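Local coordinates for penicillin-binding protein PbpB (Mycobacterium tuberculosis, PDB 6KGU), which synthesises cross-linked peptidoglycan from lipid intermediates during cell wall biogenesis and is a target of beta-lactam antibiotics such as aztreonam, at residues H219-V224 with A235-D239; L226-G231 with Q398-N402; D198-Y204 with W540-R544. All blocks are in the same frame, centred on the assembly; numbering follows the deposited sequence.

Contact 1: H219-V224 with A235-D239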
loop_
_atom_site.group_PDB
_atom_site.type_symbol
_atom_site.label_atom_id
_atom_site.label_comp_id
_atom_site.label_asym_id
_atom_site.label_seq_id
_atom_site.Cartn_x
_atom_site.Cartn_y
_atom_site.Cartn_z
ATOM N N HIS A 219 -15.338 -5.271 -6.509
ATOM C CA HIS A 219 -14.892 -6.540 -7.087
ATOM C C HIS A 219 -13.751 -7.150 -6.292
ATOM O O HIS A 219 -13.568 -8.369 -6.306
ATOM C CB HIS A 219 -14.400 -6.358 -8.528
ATOM C CG HIS A 219 -15.476 -6.075 -9.525
ATOM N ND1 HIS A 219 -15.202 -5.554 -10.776
ATOM C CD2 HIS A 219 -16.817 -6.253 -9.474
ATOM C CE1 HIS A 219 -16.332 -5.410 -11.444
ATOM N NE2 HIS A 219 -17.326 -5.831 -10.681
ATOM N N ASN A 220 -12.921 -6.321 -5.668
ATOM C CA ASN A 220 -11.876 -6.839 -4.795
ATOM C C ASN A 220 -11.340 -5.688 -3.958
ATOM O O ASN A 220 -11.557 -4.520 -4.279
ATOM C CB ASN A 220 -10.757 -7.534 -5.584
ATOM C CG ASN A 220 -10.326 -6.758 -6.789
ATOM O OD1 ASN A 220 -10.783 -7.004 -7.919
ATOM N ND2 ASN A 220 -9.435 -5.803 -6.568
ATOM N N VAL A 221 -10.686 -6.035 -2.851
ATOM C CA VAL A 221 -10.162 -5.062 -1.894
ATOM C C VAL A 221 -8.798 -5.573 -1.451
ATOM O O VAL A 221 -8.591 -6.781 -1.324
ATOM C CB VAL A 221 -11.110 -4.865 -0.675
ATOM C CG1 VAL A 221 -10.504 -3.908 0.427
ATOM C CG2 VAL A 221 -12.450 -4.304 -1.120
ATOM N N SER A 222 -7.867 -4.659 -1.212
ATOM C CA SER A 222 -6.590 -5.056 -0.646
ATOM C C SER A 222 -6.085 -3.921 0.230
ATOM O O SER A 222 -6.537 -2.781 0.120
ATOM C CB SER A 222 -5.583 -5.417 -1.741
ATOM O OG SER A 222 -5.437 -4.321 -2.600
ATOM N N ALA A 223 -5.162 -4.257 1.128
ATOM C CA ALA A 223 -4.657 -3.318 2.115
ATOM C C ALA A 223 -3.252 -3.745 2.522
ATOM O O ALA A 223 -2.933 -4.941 2.576
ATOM C CB ALA A 223 -5.566 -3.222 3.364
ATOM N N VAL A 224 -2.420 -2.753 2.811
ATOM C CA VAL A 224 -1.039 -2.961 3.235
ATOM C C VAL A 224 -0.795 -2.075 4.447
ATOM O O VAL A 224 -1.201 -0.907 4.457
ATOM C CB VAL A 224 -0.036 -2.621 2.107
ATOM C CG1 VAL A 224 1.420 -2.593 2.647
ATOM C CG2 VAL A 224 -0.188 -3.617 0.921
ATOM N N ALA A 235 1.301 -6.097 7.632
ATOM C CA ALA A 235 0.117 -6.794 7.144
ATOM C C ALA A 235 0.015 -6.565 5.644
ATOM O O ALA A 235 0.320 -5.473 5.157
ATOM C CB ALA A 235 -1.172 -6.312 7.834
ATOM N N MET A 236 -0.424 -7.594 4.919
ATOM C CA MET A 236 -0.669 -7.468 3.484
ATOM C C MET A 236 -1.819 -8.421 3.191
ATOM O O MET A 236 -1.674 -9.635 3.371
ATOM C CB MET A 236 0.588 -7.816 2.671
ATOM C CG MET A 236 0.453 -7.687 1.161
ATOM S SD MET A 236 1.991 -8.058 0.255
ATOM C CE MET A 236 2.832 -6.474 0.387
ATOM N N ALA A 237 -2.960 -7.887 2.779
ATOM C CA ALA A 237 -4.153 -8.715 2.664
ATOM C C ALA A 237 -4.988 -8.331 1.454
ATOM O O ALA A 237 -5.007 -7.176 1.019
ATOM C CB ALA A 237 -5.025 -8.619 3.919
ATOM N N ASN A 238 -5.692 -9.327 0.923
ATOM C CA ASN A 238 -6.733 -9.113 -0.063
ATOM C C ASN A 238 -7.959 -9.898 0.367
ATOM O O ASN A 238 -7.885 -10.760 1.246
ATOM C CB ASN A 238 -6.280 -9.530 -1.466
ATOM C CG ASN A 238 -5.486 -10.805 -1.442
ATOM O OD1 ASN A 238 -4.248 -10.782 -1.462
ATOM N ND2 ASN A 238 -6.191 -11.942 -1.375
ATOM N N ASP A 239 -9.097 -9.574 -0.245
ATOM C CA ASP A 239 -10.314 -10.330 0.005
ATOM C C ASP A 239 -10.235 -11.682 -0.701
ATOM O O ASP A 239 -9.403 -11.896 -1.591
ATOM C CB ASP A 239 -11.532 -9.558 -0.501
ATOM C CG ASP A 239 -11.603 -9.524 -2.022
ATOM O OD1 ASP A 239 -10.743 -8.853 -2.654
ATOM O OD2 ASP A 239 -12.526 -10.158 -2.581
HETATM O O HOH W 1 -12.318 -10.688 -5.216
#

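Contact 2: L226-G231 with Q398-N402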
loop_
_atom_site.group_PDB
_atom_site.type_symbol
_atom_site.label_atom_id
_atom_site.label_comp_id
_atom_site.label_asym_id
_atom_site.label_seq_id
_atom_site.Cartn_x
_atom_site.Cartn_y
_atom_site.Cartn_z
ATOM N N LEU A 226 2.459 -0.825 6.703
ATOM C CA LEU A 226 3.900 -0.781 6.870
ATOM C C LEU A 226 4.273 -0.154 8.204
ATOM O O LEU A 226 3.609 0.768 8.683
ATOM C CB LEU A 226 4.568 0.023 5.750
ATOM C CG LEU A 226 4.391 -0.425 4.297
ATOM C CD1 LEU A 226 5.192 0.510 3.371
ATOM C CD2 LEU A 226 4.826 -1.871 4.116
ATOM N N ASP A 227 5.357 -0.652 8.792
ATOM C CA ASP A 227 5.994 0.085 9.869
ATOM C C ASP A 227 6.556 1.388 9.318
ATOM O O ASP A 227 7.308 1.383 8.338
ATOM C CB ASP A 227 7.112 -0.737 10.519
ATOM C CG ASP A 227 7.858 0.065 11.567
ATOM O OD1 ASP A 227 7.372 0.146 12.698
ATOM O OD2 ASP A 227 8.900 0.670 11.238
ATOM N N ALA A 228 6.192 2.504 9.957
ATOM C CA ALA A 228 6.528 3.819 9.419
ATOM C C ALA A 228 8.030 4.014 9.285
ATOM O O ALA A 228 8.502 4.534 8.270
ATOM C CB ALA A 228 5.935 4.917 10.302
ATOM N N LYS A 229 8.802 3.611 10.298
ATOM C CA LYS A 229 10.228 3.937 10.306
ATOM C C LYS A 229 11.048 2.981 9.443
ATOM O O LYS A 229 11.947 3.419 8.715
ATOM C CB LYS A 229 10.756 3.928 11.741
ATOM C CG LYS A 229 10.434 5.194 12.570
ATOM C CD LYS A 229 10.785 4.979 14.061
ATOM C CE LYS A 229 10.759 6.275 14.885
ATOM N NZ LYS A 229 11.893 7.181 14.510
ATOM N N THR A 230 10.758 1.680 9.512
ATOM C CA THR A 230 11.539 0.652 8.824
ATOM C C THR A 230 10.948 0.214 7.492
ATOM O O THR A 230 11.654 -0.444 6.712
ATOM C CB THR A 230 11.664 -0.604 9.696
ATOM O OG1 THR A 230 10.373 -1.223 9.822
ATOM C CG2 THR A 230 12.184 -0.254 11.081
ATOM N N GLY A 231 9.669 0.513 7.228
ATOM C CA GLY A 231 9.029 0.007 6.024
ATOM C C GLY A 231 8.807 -1.486 6.005
ATOM O O GLY A 231 8.467 -2.040 4.955
ATOM N N GLN A 398 5.203 6.017 3.215
ATOM C CA GLN A 398 6.215 5.647 4.203
ATOM C C GLN A 398 7.389 6.617 4.182
ATOM O O GLN A 398 7.956 6.942 5.238
ATOM C CB GLN A 398 6.694 4.213 3.952
ATOM C CG GLN A 398 7.694 3.716 4.988
ATOM C CD GLN A 398 9.095 4.148 4.681
ATOM O OE1 GLN A 398 9.436 4.413 3.522
ATOM N NE2 GLN A 398 9.917 4.254 5.713
ATOM N N ALA A 399 7.781 7.081 2.987
ATOM C CA ALA A 399 8.881 8.038 2.887
ATOM C C ALA A 399 8.571 9.298 3.682
ATOM O O ALA A 399 9.429 9.833 4.399
ATOM C CB ALA A 399 9.137 8.402 1.419
ATOM N N ILE A 400 7.342 9.796 3.540
ATOM C CA ILE A 400 6.924 11.006 4.229
ATOM C C ILE A 400 6.745 10.734 5.716
ATOM O O ILE A 400 7.058 11.579 6.563
ATOM C CB ILE A 400 5.628 11.522 3.569
ATOM C CG1 ILE A 400 5.935 12.056 2.162
ATOM C CG2 ILE A 400 4.925 12.554 4.454
ATOM C CD1 ILE A 400 6.930 13.236 2.166
ATOM N N ALA A 401 6.233 9.549 6.054
ATOM C CA ALA A 401 6.116 9.161 7.457
ATOM C C ALA A 401 7.486 9.127 8.140
ATOM O O ALA A 401 7.621 9.522 9.302
ATOM C CB ALA A 401 5.451 7.789 7.553
ATOM N N ASN A 402 8.511 8.659 7.431
ATOM C CA ASN A 402 9.841 8.491 8.013
ATOM C C ASN A 402 10.711 9.724 7.786
ATOM O O ASN A 402 11.896 9.615 7.446
ATOM C CB ASN A 402 10.492 7.230 7.441
ATOM C CG ASN A 402 11.772 6.848 8.159
ATOM O OD1 ASN A 402 11.866 6.916 9.393
ATOM N ND2 ASN A 402 12.774 6.443 7.382
#

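Contact 3: D198-Y204 with W540-R544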
loop_
_atom_site.group_PDB
_atom_site.type_symbol
_atom_site.label_atom_id
_atom_site.label_comp_id
_atom_site.label_asym_id
_atom_site.label_seq_id
_atom_site.Cartn_x
_atom_site.Cartn_y
_atom_site.Cartn_z
ATOM N N ASP A 198 2.961 -9.352 11.408
ATOM C CA ASP A 198 2.428 -9.559 12.744
ATOM C C ASP A 198 1.071 -10.225 12.560
ATOM O O ASP A 198 0.137 -9.598 12.052
ATOM C CB ASP A 198 2.328 -8.227 13.487
ATOM C CG ASP A 198 1.761 -8.367 14.889
ATOM O OD1 ASP A 198 0.776 -9.097 15.077
ATOM O OD2 ASP A 198 2.303 -7.722 15.802
ATOM N N ASN A 199 0.962 -11.486 12.993
ATOM C CA ASN A 199 -0.239 -12.271 12.721
ATOM C C ASN A 199 -1.485 -11.637 13.315
ATOM O O ASN A 199 -2.560 -11.751 12.728
ATOM C CB ASN A 199 -0.069 -13.701 13.234
ATOM C CG ASN A 199 0.753 -14.566 12.277
ATOM O OD1 ASN A 199 1.155 -14.109 11.201
ATOM N ND2 ASN A 199 1.001 -15.812 12.662
ATOM N N ASP A 200 -1.367 -10.953 14.457
ATOM C CA ASP A 200 -2.526 -10.280 15.032
ATOM C C ASP A 200 -2.982 -9.131 14.141
ATOM O O ASP A 200 -4.172 -8.986 13.851
ATOM C CB ASP A 200 -2.205 -9.759 16.436
ATOM C CG ASP A 200 -1.779 -10.866 17.396
ATOM O OD1 ASP A 200 -2.255 -12.019 17.251
ATOM O OD2 ASP A 200 -0.976 -10.569 18.306
ATOM N N ILE A 201 -2.046 -8.295 13.708
ATOM C CA ILE A 201 -2.400 -7.218 12.793
ATOM C C ILE A 201 -2.919 -7.794 11.479
ATOM O O ILE A 201 -3.980 -7.392 10.983
ATOM C CB ILE A 201 -1.202 -6.275 12.592
ATOM C CG1 ILE A 201 -0.826 -5.651 13.946
ATOM C CG2 ILE A 201 -1.533 -5.230 11.531
ATOM C CD1 ILE A 201 0.464 -4.812 13.960
ATOM N N GLN A 202 -2.213 -8.791 10.929
ATOM C CA GLN A 202 -2.645 -9.397 9.673
ATOM C C GLN A 202 -4.061 -9.938 9.783
ATOM O O GLN A 202 -4.887 -9.713 8.899
ATOM C CB GLN A 202 -1.682 -10.515 9.255
ATOM C CG GLN A 202 -2.154 -11.319 8.033
ATOM C CD GLN A 202 -1.900 -10.585 6.734
ATOM O OE1 GLN A 202 -1.019 -9.737 6.672
ATOM N NE2 GLN A 202 -2.658 -10.922 5.678
ATOM N N PHE A 203 -4.362 -10.658 10.873
ATOM C CA PHE A 203 -5.681 -11.263 11.010
ATOM C C PHE A 203 -6.770 -10.199 11.026
ATOM O O PHE A 203 -7.809 -10.342 10.365
ATOM C CB PHE A 203 -5.750 -12.125 12.283
ATOM C CG PHE A 203 -7.064 -12.841 12.448
ATOM C CD1 PHE A 203 -7.447 -13.831 11.551
ATOM C CD2 PHE A 203 -7.913 -12.529 13.493
ATOM C CE1 PHE A 203 -8.652 -14.498 11.691
ATOM C CE2 PHE A 203 -9.122 -13.195 13.642
ATOM C CZ PHE A 203 -9.495 -14.179 12.741
ATOM N N TYR A 204 -6.554 -9.116 11.780
ATOM C CA TYR A 204 -7.567 -8.062 11.846
ATOM C C TYR A 204 -7.712 -7.371 10.493
ATOM O O TYR A 204 -8.827 -7.152 10.004
ATOM C CB TYR A 204 -7.195 -7.042 12.929
ATOM C CG TYR A 204 -8.263 -6.002 13.173
ATOM C CD1 TYR A 204 -9.342 -6.268 14.011
ATOM C CD2 TYR A 204 -8.190 -4.757 12.577
ATOM C CE1 TYR A 204 -10.342 -5.317 14.231
ATOM C CE2 TYR A 204 -9.170 -3.797 12.793
ATOM C CZ TYR A 204 -10.246 -4.086 13.616
ATOM O OH TYR A 204 -11.211 -3.122 13.816
ATOM N N TRP A 540 -7.917 1.030 15.455
ATOM C CA TRP A 540 -7.634 -0.193 16.197
ATOM C C TRP A 540 -6.144 -0.320 16.511
ATOM O O TRP A 540 -5.767 -0.810 17.586
ATOM C CB TRP A 540 -8.129 -1.407 15.404
ATOM C CG TRP A 540 -7.842 -2.723 16.060
ATOM C CD1 TRP A 540 -8.548 -3.311 17.081
ATOM C CD2 TRP A 540 -6.798 -3.640 15.721
ATOM N NE1 TRP A 540 -7.995 -4.525 17.398
ATOM C CE2 TRP A 540 -6.915 -4.747 16.585
ATOM C CE3 TRP A 540 -5.761 -3.625 14.780
ATOM C CZ2 TRP A 540 -6.042 -5.822 16.535
ATOM C CZ3 TRP A 540 -4.897 -4.706 14.727
ATOM C CH2 TRP A 540 -5.041 -5.783 15.599
ATOM N N LEU A 541 -5.279 0.106 15.586
ATOM C CA LEU A 541 -3.850 0.060 15.868
ATOM C C LEU A 541 -3.484 1.004 17.006
ATOM O O LEU A 541 -2.581 0.700 17.793
ATOM C CB LEU A 541 -3.041 0.406 14.610
ATOM C CG LEU A 541 -3.044 -0.630 13.470
ATOM C CD1 LEU A 541 -2.467 -0.054 12.177
ATOM C CD2 LEU A 541 -2.267 -1.878 13.887
ATOM N N MET A 542 -4.164 2.151 17.107
ATOM C CA MET A 542 -3.861 3.067 18.200
ATOM C C MET A 542 -4.316 2.484 19.529
ATOM O O MET A 542 -3.567 2.493 20.510
ATOM C CB MET A 542 -4.510 4.429 17.954
ATOM C CG MET A 542 -4.036 5.123 16.687
ATOM S SD MET A 542 -2.308 5.594 16.705
ATOM C CE MET A 542 -1.453 4.179 16.043
ATOM N N GLN A 543 -5.533 1.939 19.569
ATOM C CA GLN A 543 -6.074 1.430 20.827
ATOM C C GLN A 543 -5.260 0.248 21.331
ATOM O O GLN A 543 -4.897 0.184 22.511
ATOM C CB GLN A 543 -7.547 1.050 20.653
ATOM C CG GLN A 543 -8.420 2.250 20.219
ATOM C CD GLN A 543 -9.848 1.858 19.820
ATOM O OE1 GLN A 543 -10.205 0.686 19.841
ATOM N NE2 GLN A 543 -10.660 2.842 19.462
ATOM N N ARG A 544 -4.941 -0.690 20.440
ATOM C CA ARG A 544 -4.308 -1.919 20.892
ATOM C C ARG A 544 -2.921 -1.674 21.468
ATOM O O ARG A 544 -2.452 -2.481 22.280
ATOM C CB ARG A 544 -4.240 -2.926 19.747
ATOM C CG ARG A 544 -3.074 -2.712 18.827
ATOM C CD ARG A 544 -3.080 -3.663 17.634
ATOM N NE ARG A 544 -2.596 -5.004 17.944
ATOM C CZ ARG A 544 -1.321 -5.382 17.882
ATOM N NH1 ARG A 544 -0.369 -4.514 17.545
ATOM N NH2 ARG A 544 -0.996 -6.630 18.170
#

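Contact 1: H219-V224 with A235-D239
Start at Ala235, where the carbonyl O sits 3.4 Å from CA of Val224, a CA-H...O contact of the kind that fills in between the regular bonds of paired strands. Met236 comes next, in a non-hydrogen-bonded pair with Val224: the two CA atoms are 4.5 Å apart, and CG of Met236 rests 4.1 Å from CG2 of Val224. Both side chains project from the same face of the sheet, where helices 390-401 and 259-262 pack onto them. The Met236 carbonyl is directed away from Val224 and accepts from the side chains of Gln202 and Asn136. At Ala237 the backbones bond in both directions, Ala237 N to Ala223 O at 3.0 Å and Ala223 N to Ala237 O at 2.9 Å, and both methyl groups lie on the sheet face reverse to Met236. This is a beta hairpin; over 220-224 and 235-238 the axes run antiparallel at 179° and approach to 4.7 Å. Strand 233-238 forms one edge of the antiparallel sheet of the transpeptidase domain, and strand 220-227 passes the pairing inward to strand 509-516. Asn238 returns to the Met236 face, opposite Ser222, with CA atoms 4.1 Å apart; its ND2 reaches forward to Asp239 O at 3.2 Å. Asp239 then ends the pairing with a substitution. Its N still donates to Val221 O at 3.0 Å, but the answering bond from Val221 N goes to the carboxylate OD1, at 2.8 Å, instead of a main-chain carbonyl. The second carboxylate oxygen, OD2, accepts from a water at 2.7 Å, and that water also donates to His219 O, 2.9 Å away.

Contact 2: L226-G231 with Q398-N402
The chain of 226-231 leaves its strand after Asp227, curls through helical backbone angles at Ala228, Lys229 and Thr230, and swings to positive phi at Gly231, whose N donates to Asp227 O at 2.8 Å. Facing this turn is the C-terminal end of helix 390-401: Asn402 N still bonds to Gln398 O at 2.8 Å, yet Asn402 is the first residue to abandon helical angles. The backbones meet at two points, with CA of Ala228 5.5 Å from CA of Gln398 and CA of Lys229 5.1 Å from CA of Asn402. Within the turn, Asp227 OD2 accepts from Thr230 N at 2.7 Å, an Asx motif, and from Thr230 OG1 at 2.8 Å, so the bend that joins strands 220-227 and 233-238 is braced internally.

Ala228 and Gln398 do most of the joining. Gln398 NE2 donates to Ala228 O at 2.9 Å, while OE1 of the same amide accepts from Val407 N. Lower on the glutamine, CB touches CD1 of Leu226 at 4.0 Å. One helical turn on, CB of Ala401 meets CB of Ala228 at 4.0 Å, and Pro507 touches both methyls. Asn402 brings its CB to 3.5 Å from Ala228 O, but its ND2 is spent on Val405 O.

The small alanines allow the close approach, and a single side-chain-to-backbone hydrogen bond fixes it. Because both ends of the Gln398 amide are bonded to main chain, this one buried residue ties the hairpin turn to the segment that follows the helix in the transpeptidase domain.

Contact 3: D198-Y204 with W540-R544
These two helices stand well apart, their short axes 12.1 Å distant and crossing at 144°, so large side chains have to fill the gap. The main bump is Trp540. Its indole reaches from helix 540-544 into a hollow formed by Asp200, Ile201 and Tyr204, one turn of helix 199-204. Tyr204 makes one wall, its ring stacked face to face on the five-membered ring of Trp540 with centroids 3.8 Å apart and planes at 10°; CB of Tyr204 lies over the six-membered ring, 3.8 Å from its centroid, as a CH-pi contact. The floor is backbone: Trp540 CZ3 comes within 4.0 Å of Ile201 CA, and CH2 within 3.8 Å of Asp200 O.

Ile201 is the answering bump. Its CD1 fits into the corner made by Leu541 and Arg544, 4.0 Å from Leu541 CD2 and 3.7 Å from Arg544 NH1, with CG1 over a face of the guanidinium. Arg544 closes the outer side through a long salt bridge, its NH2 3.9 Å from Asp200 OD2. Asp198 caps the first turn, its OD1 accepting from Ile201 N at 3.2 Å. Below, Ile201 touches strand 233-238 and Leu541 touches strand 509-516, an arrangement characteristic of the penicillin-binding and serine beta-lactamase fold, in which the first and last helices of the domain pack side by side across one face of the antiparallel sheet.

All three contacts gather round one antiparallel sheet. Contact 1 lies within it and is buried, held by main-chain pairing; contact 2, also buried, takes over where strand 220-227 turns and relies on one amide and small methyl groups. Contact 3 is only partly buried and uses aromatic stacking, bulky apolar groups and a long charge pair instead. Contacts 1 and 2 share strand 220-227, though their centres are 19 Å apart. Contact 3 touches contact 1 through Gln202 and Ile201, which meet Met236 and Ala235 of the edge strand. Helix 390-401 packs on the face bearing Val224 and Met236, whereas the helices of contact 3 cover the other.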